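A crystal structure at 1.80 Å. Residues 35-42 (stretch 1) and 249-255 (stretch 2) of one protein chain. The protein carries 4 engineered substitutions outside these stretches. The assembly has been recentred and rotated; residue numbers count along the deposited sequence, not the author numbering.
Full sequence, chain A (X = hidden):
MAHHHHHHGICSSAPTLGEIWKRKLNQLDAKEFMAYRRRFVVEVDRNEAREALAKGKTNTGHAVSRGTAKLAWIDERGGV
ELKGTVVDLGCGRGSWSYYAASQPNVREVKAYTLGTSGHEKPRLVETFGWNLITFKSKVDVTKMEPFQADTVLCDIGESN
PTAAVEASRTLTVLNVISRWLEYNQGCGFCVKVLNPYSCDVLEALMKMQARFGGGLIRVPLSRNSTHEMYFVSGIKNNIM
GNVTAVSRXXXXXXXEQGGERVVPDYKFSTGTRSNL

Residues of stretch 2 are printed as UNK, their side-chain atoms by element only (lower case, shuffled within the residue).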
# COMPACT_ATOMS: atom_id res chain seq x y z
N ALA A 35 -5.87 21.43 -7.10
CA ALA A 35 -4.79 21.73 -8.04
C ALA A 35 -3.49 21.04 -7.61
O ALA A 35 -2.79 20.47 -8.43
CB ALA A 35 -4.57 23.24 -8.12
N TYR A 36 -3.16 21.10 -6.32
CA TYR A 36 -1.89 20.54 -5.85
C TYR A 36 -1.80 19.02 -6.07
O TYR A 36 -0.76 18.48 -6.50
CB TYR A 36 -1.66 20.85 -4.36
CG TYR A 36 -0.49 20.06 -3.78
CD1 TYR A 36 0.79 20.26 -4.26
CD2 TYR A 36 -0.68 19.13 -2.76
CE1 TYR A 36 1.86 19.54 -3.75
CE2 TYR A 36 0.38 18.41 -2.23
CZ TYR A 36 1.65 18.62 -2.74
OH TYR A 36 2.74 17.96 -2.27
N ARG A 37 -2.90 18.34 -5.77
CA ARG A 37 -2.86 16.90 -5.66
C ARG A 37 -2.56 16.18 -6.97
O ARG A 37 -2.02 15.10 -6.92
CB ARG A 37 -4.14 16.37 -5.02
CG ARG A 37 -5.28 16.23 -5.99
CD ARG A 37 -6.57 16.32 -5.27
NE ARG A 37 -7.13 15.03 -4.94
CZ ARG A 37 -8.27 14.57 -5.45
NH1 ARG A 37 -8.94 15.29 -6.36
NH2 ARG A 37 -8.73 13.39 -5.08
N ARG A 38 -2.94 16.78 -8.11
CA ARG A 38 -2.70 16.23 -9.45
C ARG A 38 -1.45 16.76 -10.17
O ARG A 38 -1.14 16.30 -11.26
CB ARG A 38 -3.91 16.49 -10.37
CG ARG A 38 -4.34 17.96 -10.37
CD ARG A 38 -4.89 18.48 -11.70
NE ARG A 38 -4.68 19.93 -11.76
CZ ARG A 38 -5.63 20.86 -11.63
NH1 ARG A 38 -6.91 20.50 -11.48
NH2 ARG A 38 -5.32 22.16 -11.67
N ARG A 39 -0.77 17.74 -9.58
CA ARG A 39 0.38 18.39 -10.22
C ARG A 39 1.51 17.41 -10.52
O ARG A 39 2.12 16.84 -9.61
CB ARG A 39 0.88 19.55 -9.34
CG ARG A 39 1.63 20.66 -10.07
CD ARG A 39 1.89 21.85 -9.12
NE ARG A 39 0.66 22.61 -8.84
CZ ARG A 39 0.42 23.29 -7.72
NH1 ARG A 39 1.32 23.34 -6.74
NH2 ARG A 39 -0.75 23.94 -7.57
N PHE A 40 1.77 17.20 -11.81
CA PHE A 40 2.80 16.25 -12.30
C PHE A 40 2.56 14.78 -11.97
O PHE A 40 3.50 13.97 -12.01
CB PHE A 40 4.19 16.62 -11.79
CG PHE A 40 4.72 17.91 -12.30
CD1 PHE A 40 5.32 17.98 -13.56
CD2 PHE A 40 4.66 19.06 -11.51
CE1 PHE A 40 5.84 19.19 -14.04
CE2 PHE A 40 5.18 20.28 -11.97
CZ PHE A 40 5.76 20.34 -13.24
N VAL A 41 1.32 14.42 -11.65
CA VAL A 41 0.98 13.05 -11.29
C VAL A 41 0.65 12.29 -12.58
O VAL A 41 -0.09 12.81 -13.42
CB VAL A 41 -0.20 13.04 -10.26
CG1 VAL A 41 -0.70 11.62 -9.97
CG2 VAL A 41 0.22 13.73 -8.96
N VAL A 42 1.21 11.09 -12.74
CA VAL A 42 0.88 10.24 -13.90
C VAL A 42 -0.62 9.95 -13.85
O VAL A 42 -1.13 9.46 -12.84
CB VAL A 42 1.70 8.91 -13.93
CG1 VAL A 42 1.36 8.09 -15.20
CG2 VAL A 42 3.21 9.19 -13.86
N UNK A 249 10.35 16.01 -2.99
CA UNK A 249 9.59 16.13 -4.23
C UNK A 249 8.20 16.73 -4.02
O UNK A 249 7.79 17.62 -4.77
c UNK A 249 8.63 14.75 -6.14
n UNK A 249 8.40 12.89 -7.64
c UNK A 249 8.13 13.34 -6.44
c UNK A 249 9.47 14.76 -4.88
o UNK A 249 7.53 12.68 -5.59
N UNK A 250 7.46 16.21 -3.04
CA UNK A 250 6.10 16.68 -2.76
C UNK A 250 6.09 18.12 -2.26
O UNK A 250 5.19 18.86 -2.58
c UNK A 250 4.43 14.31 -3.61
c UNK A 250 5.17 14.31 -2.24
c UNK A 250 5.39 15.75 -1.76
c UNK A 250 4.40 13.57 -1.19
N UNK A 251 7.10 18.51 -1.49
CA UNK A 251 7.24 19.92 -1.04
C UNK A 251 7.54 20.87 -2.19
O UNK A 251 6.90 21.91 -2.29
c UNK A 251 8.32 20.06 0.02
c UNK A 251 9.20 19.35 2.27
c UNK A 251 6.84 20.21 2.03
c UNK A 251 7.96 19.42 1.36
N UNK A 252 8.50 20.51 -3.04
CA UNK A 252 8.81 21.29 -4.26
C UNK A 252 7.56 21.45 -5.11
O UNK A 252 7.30 22.50 -5.63
c UNK A 252 11.00 20.36 -7.41
c UNK A 252 10.18 21.27 -6.45
c UNK A 252 11.72 21.18 -8.51
n UNK A 252 13.16 21.49 -8.12
c UNK A 252 9.92 20.61 -5.09
N UNK A 253 6.78 20.38 -5.26
CA UNK A 253 5.56 20.50 -6.05
C UNK A 253 4.55 21.47 -5.46
O UNK A 253 3.69 22.00 -6.18
c UNK A 253 4.92 19.14 -6.28
c UNK A 253 5.69 18.29 -7.27
n UNK A 253 5.88 16.10 -8.35
c UNK A 253 5.07 16.92 -7.45
c UNK A 253 5.55 14.88 -8.74
n UNK A 253 6.34 14.23 -9.57
n UNK A 253 4.43 14.31 -8.29
N UNK A 254 4.64 21.71 -4.16
CA UNK A 254 3.70 22.61 -3.52
C UNK A 254 4.18 24.07 -3.67
O UNK A 254 3.38 24.99 -3.61
c UNK A 254 3.57 21.50 0.49
s UNK A 254 1.94 22.18 0.26
c UNK A 254 2.03 22.40 -1.54
c UNK A 254 3.46 22.21 -2.05
N UNK A 255 5.48 24.25 -3.92
CA UNK A 255 6.08 25.59 -4.13
C UNK A 255 5.56 26.28 -5.40
O UNK A 255 5.69 25.74 -6.51
o UNK A 255 10.38 25.36 -4.20
c UNK A 255 9.84 24.81 -3.20
c UNK A 255 8.34 25.01 -2.98
o UNK A 255 10.49 24.09 -2.39
c UNK A 255 7.61 25.49 -4.23
O HOH W 1 4.24 11.76 -9.90

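Position 249 carries five side-chain atoms: three carbons, the third bearing one oxygen and one nitrogen. Glutamate would end in two oxygens, so the amide identifies Q249. It does not touch stretch 1: Q249 NE2 comes no nearer than 6.7 Å, to F40 O, although the end of the chain comes closer than its sideways CA-to-CB bond would suggest. A neutral polar amide is at ease in this partly exposed site.

Position 250 has four carbons, forked at the second. Isoleucine would already branch at the first, so this is L250. Buried, it suits a site where an apolar side chain is packed away from solvent, and its CB lies 3.5 Å from Y36 OH. Its backbone contributes more: Y36 OH donates a hydrogen bond of 2.6 Å to L250 O. That carbonyl also receives a weak hydrogen bond from the backbone N of position 254, at 3.3 Å, so it has a second, shorter partner in the tyrosine hydroxyl.

Position 251 again shows four carbons forked at the second, hence L251. Its CA-to-CB bond points away from stretch 1, and the side chain is out of contact with it. This partly exposed apolar residue touches a crystal neighbour instead and has no part in this contact.

Position 252 has four carbons in a row ending in nitrogen, the signature of K252. Its exposed position suits a long charged side chain, and it makes no contact with stretch 1: K252 CD stays 7.4 Å from F40 CE2.

Position 253 has three carbons, a nitrogen, and then a carbon carrying two more nitrogens: a guanidinium, so R253. Its CA-to-CB bond points toward stretch 1, and the chain runs out nearly straight, with chi1 m and chi2 and chi3 both t. This reach brings the flat guanidinium up to the type II turn from R38 to V41, where F40 CB lies over one of its faces, 3.8 Å from R253 CZ. Water 1 accepts a hydrogen bond from R253 NH1 (3.0 Å) and donates one to F40 O (3.1 Å), linking the side chain to the turn backbone. At the other end of the residue, R39 NH1 donates a hydrogen bond of 2.8 Å to R253 O.

Position 254 has two carbons, a sulfur and one further carbon, unbranched: M254. A flexible thioether can lie along an aromatic ring, and here M254 CG sits 3.8 Å from the centroid of the Y36 ring, over its face, in a CH-pi contact. M254 CB also packs 3.5 Å from Y36 CE1.

Position 255 has three carbons, the third carrying two oxygens, a carboxylate: E255. Its CA-to-CB bond points away from stretch 1, and the residue is exposed, as suits a charged group.

The contact works by pairing side chains of stretch 1 with backbone carbonyls of stretch 2. Y36 and R39 each donate to one, those of L250 and R253, while M254 covers a face of the tyrosine ring. In return, R253 reaches back to F40 and V41, partly through water, so arginines from both stretches tie together segments far apart in sequence.

Stretch 2 (249-255) QLLKRME
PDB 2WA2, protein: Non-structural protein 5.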